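Local coordinates for acetyl-CoA hydrolase/transferase family protein (Porphyromonas gingivalis, PDB 2NVV) that probably transfers coenzyme A between acetyl-CoA and other carboxylates, or hydrolyses acetyl-CoA, and binds zinc, at residues 90-93 with 97-100; 293-298 with 314-319. All blocks are in the same frame, centred on the assembly; numbering follows the deposited sequence.

Contact 1: 90-93 with 97-100; sequences RNLI and STSY
I93 and Y100 form the buried half of this contact, a worked example of how a beta-alpha-beta unit packs its helix onto the strand that follows. The terminal methyl of I93, CD1, lies over one face of the Y100 ring, 4.1 Å from its centroid and displaced toward the rim at CG, a CH-pi contact. With CG1 anti to the carbonyl carbon (chi1 -64°), the I93 chain extends past T98, whose CG2 lies 3.9 Å from I93 CG1. That same threonine methyl also meets L92 CG, the two side chains crossing at about a right angle, while T98 OG1 turns off to hydrogen-bond V77 O. Q467 of the second subunit packs on both I93 and Y100.

The outer half is less enclosed. There L92 and S97, both only partly buried, meet through L92 CD1 and the serine CB, and the backbone adds one bond, S97 N to L92 O at 2.9 Å, that fastens the turn to the helix end. The contact belongs to the unit of strand 77-81, helix 87-94 and strand 99-100. The last of these lies beside 77-81 in the parallel sheet and is outermost within this chain.

Contact 2: 293-298 with 314-319; sequences LMKKGR and IQDIYA
K295 and D316 reach for each other from opposite directions, and their salt bridge illustrates how two helix ends can be joined at the surface through one pair of side chains. The electrostatic part is one charged hydrogen bond: K295 NZ to D316 OD2, 3.0 Å. The ammonium approaches on the syn side of OD2 but 34° out of the carboxylate plane, and the other oxygen, OD1, is 4.0 Å from NZ, so the grip is one-sided rather than forked. D316 extends its carboxylate with CG anti to the backbone N (chi1 178°), whereas the lysine chain bends at chi2 and chi3 before its ammonium arrives. K295 is exposed and D316 partly so, and solvent probably screens the charges.

Van der Waals contact adds little: K295 CD lies 3.5 Å from D316 OD2. The nearest CA atoms across the segments, those of K295 and I317, are 10.1 Å apart.

Among the backbone bonds, G297 N to M294 O helps close the turn after the first helix. Helix 288-295 and helix 311-318 thus meet through this bridge, while F324 of helix 321-324 touches side chains of both: K295 and M294 on the first, D316 and I317 on the second.

Read from the N terminus, the two contacts illustrate closure at two scales. Contact 1 comes first and closes a very short loop, with three residues between its segments, tying a helix to the next strand at one margin of the parallel sheet in the N-terminal domain. Contact 2 opens much later, and its fifteen intervening residues, about half of them strand, form a wider loop between two helices. The contacts follow in series, so they neither nest nor cross. They lie on opposite sides of the chain's centre; the nearest atoms of contact 1 and contact 2 are about 24 Å apart. In contact 1 the Y100 side chain is about 9 Å from a bound zinc ion; contact 2 is remote from the annotated sites.

Contact 1: 90-93 with 97-100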
ATOM      1  N   ARG A  90      -0.160  20.508 -16.054  1.00  7.42           N
ATOM      2  CA  ARG A  90      -0.505  19.182 -16.554  1.00  6.39           C
ATOM      3  C   ARG A  90      -0.071  18.978 -17.995  1.00  6.39           C
ATOM      4  O   ARG A  90       0.430  17.911 -18.346  1.00  6.39           O
ATOM      5  CB  ARG A  90      -2.003  18.954 -16.437  1.00  6.39           C
ATOM      6  CG  ARG A  90      -2.492  17.584 -16.935  1.00  6.96           C
ATOM      7  CD  ARG A  90      -3.838  17.262 -16.296  1.00  7.41           C
ATOM      8  NE  ARG A  90      -4.702  18.435 -16.331  1.00  7.59           N
ATOM      9  CZ  ARG A  90      -5.452  18.856 -15.321  1.00  7.45           C
ATOM     10  NH1 ARG A  90      -6.198  19.940 -15.470  1.00  9.39           N
ATOM     11  NH2 ARG A  90      -5.464  18.213 -14.165  1.00  6.54           N
ATOM     12  N   ASN A  91      -0.260  19.993 -18.831  1.00  7.23           N
ATOM     13  CA  ASN A  91       0.144  19.900 -20.234  1.00  8.39           C
ATOM     14  C   ASN A  91       1.663  19.913 -20.322  1.00  8.65           C
ATOM     15  O   ASN A  91       2.259  19.140 -21.071  1.00  7.65           O
ATOM     16  CB  ASN A  91      -0.423  21.073 -21.033  1.00  8.08           C
ATOM     17  CG  ASN A  91      -1.922  20.995 -21.188  1.00  7.69           C
ATOM     18  OD1 ASN A  91      -2.568  21.980 -21.564  1.00  9.95           O
ATOM     19  ND2 ASN A  91      -2.490  19.826 -20.904  1.00  6.44           N
ATOM     20  N   LEU A  92       2.283  20.806 -19.553  1.00  8.25           N
ATOM     21  CA  LEU A  92       3.738  20.915 -19.524  1.00  8.47           C
ATOM     22  C   LEU A  92       4.322  19.534 -19.224  1.00  8.51           C
ATOM     23  O   LEU A  92       5.309  19.119 -19.823  1.00  7.21           O
ATOM     24  CB  LEU A  92       4.158  21.902 -18.439  1.00  7.88           C
ATOM     25  CG  LEU A  92       5.639  22.248 -18.309  1.00  8.88           C
ATOM     26  CD1 LEU A  92       6.087  22.965 -19.565  1.00 10.63           C
ATOM     27  CD2 LEU A  92       5.873  23.126 -17.088  1.00  8.81           C
ATOM     28  N   ILE A  93       3.686  18.832 -18.291  1.00  8.28           N
ATOM     29  CA  ILE A  93       4.098  17.498 -17.885  1.00  7.73           C
ATOM     30  C   ILE A  93       3.902  16.487 -19.003  1.00  7.78           C
ATOM     31  O   ILE A  93       4.852  15.818 -19.413  1.00  8.06           O
ATOM     32  CB  ILE A  93       3.291  17.005 -16.670  1.00  7.28           C
ATOM     33  CG1 ILE A  93       3.569  17.894 -15.455  1.00  6.41           C
ATOM     34  CG2 ILE A  93       3.641  15.558 -16.374  1.00  6.39           C
ATOM     35  CD1 ILE A  93       2.613  17.669 -14.283  1.00  6.39           C
ATOM     36  N   SER A  97       7.864  18.274 -20.878  1.00  8.70           N
ATOM     37  CA  SER A  97       8.652  19.506 -20.741  1.00  8.15           C
ATOM     38  C   SER A  97       9.198  19.734 -19.329  1.00  7.21           C
ATOM     39  O   SER A  97       9.922  20.700 -19.086  1.00  7.14           O
ATOM     40  CB  SER A  97       7.810  20.722 -21.164  1.00  9.07           C
ATOM     41  OG  SER A  97       7.084  20.444 -22.361  1.00  9.94           O
ATOM     42  N   THR A  98       8.835  18.853 -18.401  1.00  6.84           N
ATOM     43  CA  THR A  98       9.313  18.949 -17.020  1.00  7.46           C
ATOM     44  C   THR A  98       9.200  17.603 -16.324  1.00  7.06           C
ATOM     45  O   THR A  98       8.518  16.697 -16.819  1.00  9.47           O
ATOM     46  CB  THR A  98       8.519  19.980 -16.194  1.00  6.94           C
ATOM     47  OG1 THR A  98       9.126  20.124 -14.906  1.00  6.39           O
ATOM     48  CG2 THR A  98       7.085  19.526 -15.996  1.00  7.36           C
ATOM     49  N   SER A  99       9.876  17.472 -15.183  1.00  7.15           N
ATOM     50  CA  SER A  99       9.849  16.233 -14.405  1.00  6.80           C
ATOM     51  C   SER A  99       8.834  16.282 -13.278  1.00  6.61           C
ATOM     52  O   SER A  99       8.900  17.141 -12.395  1.00  6.39           O
ATOM     53  CB  SER A  99      11.216  15.927 -13.797  1.00  7.59           C
ATOM     54  OG  SER A  99      12.182  15.687 -14.805  1.00 13.12           O
ATOM     55  N   TYR A 100       7.908  15.333 -13.308  1.00  7.68           N
ATOM     56  CA  TYR A 100       6.878  15.233 -12.295  1.00  6.70           C
ATOM     57  C   TYR A 100       6.797  13.803 -11.768  1.00  6.39           C
ATOM     58  O   TYR A 100       6.848  12.835 -12.526  1.00  6.39           O
ATOM     59  CB  TYR A 100       5.521  15.625 -12.891  1.00  6.39           C
ATOM     60  CG  TYR A 100       4.338  15.383 -11.978  1.00  6.39           C
ATOM     61  CD1 TYR A 100       4.148  16.155 -10.827  1.00  6.39           C
ATOM     62  CD2 TYR A 100       3.402  14.389 -12.269  1.00  6.39           C
ATOM     63  CE1 TYR A 100       3.053  15.944  -9.991  1.00  6.39           C
ATOM     64  CE2 TYR A 100       2.303  14.170 -11.437  1.00  6.39           C
ATOM     65  CZ  TYR A 100       2.135  14.954 -10.303  1.00  6.62           C
ATOM     66  OH  TYR A 100       1.034  14.773  -9.499  1.00  6.57           O
TER

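Contact 2: 293-298 with 314-319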
ATOM      1  N   LEU A 293     -23.402  19.477   6.357  1.00  6.39           N
ATOM      2  CA  LEU A 293     -23.846  18.402   7.235  1.00  6.39           C
ATOM      3  C   LEU A 293     -23.492  18.697   8.682  1.00  7.57           C
ATOM      4  O   LEU A 293     -24.173  18.251   9.611  1.00  6.90           O
ATOM      5  CB  LEU A 293     -23.206  17.080   6.814  1.00  6.39           C
ATOM      6  CG  LEU A 293     -23.733  16.546   5.484  1.00  6.39           C
ATOM      7  CD1 LEU A 293     -22.995  15.271   5.097  1.00  6.71           C
ATOM      8  CD2 LEU A 293     -25.241  16.296   5.609  1.00  6.39           C
HETATM    9  N   MSE A 294     -22.417  19.456   8.861  1.00  8.15           N
HETATM   10  CA  MSE A 294     -21.941  19.843  10.180  1.00 10.09           C
HETATM   11  C   MSE A 294     -22.946  20.790  10.842  1.00  9.01           C
HETATM   12  O   MSE A 294     -23.262  20.653  12.028  1.00  8.80           O
HETATM   13  CB  MSE A 294     -20.582  20.522  10.039  1.00 12.00           C
HETATM   14  CG  MSE A 294     -19.762  20.532  11.292  1.00 16.91           C
HETATM   15 SE   MSE A 294     -17.961  21.083  10.910  1.00 24.48          SE
HETATM   16  CE  MSE A 294     -17.841  22.527  12.195  1.00 23.03           C
ATOM     17  N   LYS A 295     -23.448  21.753  10.066  1.00  8.69           N
ATOM     18  CA  LYS A 295     -24.419  22.720  10.580  1.00  8.33           C
ATOM     19  C   LYS A 295     -25.744  22.042  10.957  1.00  7.72           C
ATOM     20  O   LYS A 295     -26.524  22.576  11.741  1.00  6.39           O
ATOM     21  CB  LYS A 295     -24.673  23.810   9.547  1.00  8.57           C
ATOM     22  CG  LYS A 295     -23.412  24.422   8.982  1.00  8.46           C
ATOM     23  CD  LYS A 295     -23.486  25.936   8.984  1.00  7.89           C
ATOM     24  CE  LYS A 295     -24.642  26.452   8.164  1.00  6.70           C
ATOM     25  NZ  LYS A 295     -24.831  27.898   8.434  1.00  9.10           N
ATOM     26  N   LYS A 296     -25.989  20.863  10.396  1.00  8.32           N
ATOM     27  CA  LYS A 296     -27.206  20.124  10.701  1.00  9.03           C
ATOM     28  C   LYS A 296     -26.941  19.046  11.754  1.00  8.53           C
ATOM     29  O   LYS A 296     -27.783  18.172  11.997  1.00  7.66           O
ATOM     30  CB  LYS A 296     -27.764  19.479   9.428  1.00 10.48           C
ATOM     31  CG  LYS A 296     -28.035  20.468   8.300  1.00 13.71           C
ATOM     32  CD  LYS A 296     -28.868  19.841   7.200  1.00 15.13           C
ATOM     33  CE  LYS A 296     -28.173  18.626   6.583  1.00 17.31           C
ATOM     34  NZ  LYS A 296     -29.063  17.904   5.614  1.00 18.36           N
ATOM     35  N   GLY A 297     -25.761  19.108  12.369  1.00  7.37           N
ATOM     36  CA  GLY A 297     -25.406  18.139  13.392  1.00  6.46           C
ATOM     37  C   GLY A 297     -25.204  16.747  12.813  1.00  6.85           C
ATOM     38  O   GLY A 297     -25.012  15.769  13.544  1.00  6.39           O
ATOM     39  N   ARG A 298     -25.238  16.660  11.490  1.00  7.12           N
ATOM     40  CA  ARG A 298     -25.069  15.401  10.785  1.00  7.42           C
ATOM     41  C   ARG A 298     -23.624  14.905  10.905  1.00  7.05           C
ATOM     42  O   ARG A 298     -23.375  13.708  11.038  1.00  6.39           O
ATOM     43  CB  ARG A 298     -25.458  15.605   9.325  1.00  9.29           C
ATOM     44  CG  ARG A 298     -25.195  14.428   8.425  1.00 11.44           C
ATOM     45  CD  ARG A 298     -25.680  13.115   9.034  1.00 14.01           C
ATOM     46  NE  ARG A 298     -27.108  13.082   9.385  1.00 11.76           N
ATOM     47  CZ  ARG A 298     -27.724  11.977   9.774  1.00 10.02           C
ATOM     48  NH1 ARG A 298     -27.044  10.842   9.852  1.00  6.39           N
ATOM     49  NH2 ARG A 298     -29.014  12.004  10.091  1.00 14.37           N
ATOM     50  N   ILE A 314     -16.630  29.929   3.918  1.00  7.25           N
ATOM     51  CA  ILE A 314     -15.504  30.342   4.756  1.00  6.39           C
ATOM     52  C   ILE A 314     -15.873  31.556   5.580  1.00  6.70           C
ATOM     53  O   ILE A 314     -15.427  31.686   6.710  1.00  6.87           O
ATOM     54  CB  ILE A 314     -14.249  30.655   3.920  1.00  6.39           C
ATOM     55  CG1 ILE A 314     -13.039  30.782   4.843  1.00  6.39           C
ATOM     56  CG2 ILE A 314     -14.429  31.947   3.139  1.00  6.68           C
ATOM     57  CD1 ILE A 314     -12.674  29.501   5.563  1.00  6.39           C
ATOM     58  N   GLN A 315     -16.703  32.435   5.025  1.00  7.02           N
ATOM     59  CA  GLN A 315     -17.133  33.627   5.755  1.00  7.08           C
ATOM     60  C   GLN A 315     -18.099  33.229   6.863  1.00  6.39           C
ATOM     61  O   GLN A 315     -18.101  33.831   7.939  1.00  6.39           O
ATOM     62  CB  GLN A 315     -17.800  34.633   4.820  1.00  8.57           C
ATOM     63  CG  GLN A 315     -16.877  35.137   3.723  1.00 10.50           C
ATOM     64  CD  GLN A 315     -17.474  36.276   2.916  1.00 12.07           C
ATOM     65  OE1 GLN A 315     -18.588  36.170   2.398  1.00 11.33           O
ATOM     66  NE2 GLN A 315     -16.724  37.377   2.797  1.00 12.57           N
ATOM     67  N   ASP A 316     -18.910  32.206   6.610  1.00  6.39           N
ATOM     68  CA  ASP A 316     -19.848  31.752   7.623  1.00  6.49           C
ATOM     69  C   ASP A 316     -19.089  31.135   8.804  1.00  6.52           C
ATOM     70  O   ASP A 316     -19.457  31.318   9.973  1.00  6.76           O
ATOM     71  CB  ASP A 316     -20.820  30.733   7.026  1.00  6.44           C
ATOM     72  CG  ASP A 316     -21.804  30.188   8.052  1.00  6.39           C
ATOM     73  OD1 ASP A 316     -22.360  30.981   8.841  1.00  6.92           O
ATOM     74  OD2 ASP A 316     -22.031  28.963   8.062  1.00  6.39           O
ATOM     75  N   ILE A 317     -18.026  30.400   8.495  1.00  6.39           N
ATOM     76  CA  ILE A 317     -17.214  29.777   9.525  1.00  6.91           C
ATOM     77  C   ILE A 317     -16.533  30.850  10.369  1.00  6.99           C
ATOM     78  O   ILE A 317     -16.636  30.852  11.592  1.00  6.93           O
ATOM     79  CB  ILE A 317     -16.144  28.854   8.895  1.00  7.44           C
ATOM     80  CG1 ILE A 317     -16.827  27.650   8.237  1.00  7.02           C
ATOM     81  CG2 ILE A 317     -15.144  28.390   9.955  1.00  6.39           C
ATOM     82  CD1 ILE A 317     -15.891  26.736   7.477  1.00  6.39           C
ATOM     83  N   TYR A 318     -15.844  31.772   9.709  1.00  7.03           N
ATOM     84  CA  TYR A 318     -15.149  32.847  10.411  1.00  7.46           C
ATOM     85  C   TYR A 318     -16.072  33.754  11.222  1.00  6.39           C
ATOM     86  O   TYR A 318     -15.617  34.430  12.152  1.00  6.65           O
ATOM     87  CB  TYR A 318     -14.363  33.695   9.418  1.00  6.41           C
ATOM     88  CG  TYR A 318     -13.189  32.987   8.806  1.00  6.39           C
ATOM     89  CD1 TYR A 318     -12.517  33.533   7.716  1.00  6.39           C
ATOM     90  CD2 TYR A 318     -12.733  31.779   9.325  1.00  6.39           C
ATOM     91  CE1 TYR A 318     -11.411  32.894   7.158  1.00  6.39           C
ATOM     92  CE2 TYR A 318     -11.635  31.131   8.773  1.00  6.39           C
ATOM     93  CZ  TYR A 318     -10.977  31.693   7.694  1.00  6.39           C
ATOM     94  OH  TYR A 318      -9.881  31.055   7.171  1.00  6.39           O
ATOM     95  N   ALA A 319     -17.354  33.776  10.867  1.00  6.39           N
ATOM     96  CA  ALA A 319     -18.336  34.597  11.576  1.00  6.50           C
ATOM     97  C   ALA A 319     -18.958  33.791  12.704  1.00  7.14           C
ATOM     98  O   ALA A 319     -19.691  34.333  13.529  1.00  6.94           O
ATOM     99  CB  ALA A 319     -19.426  35.075  10.619  1.00  6.39           C
TER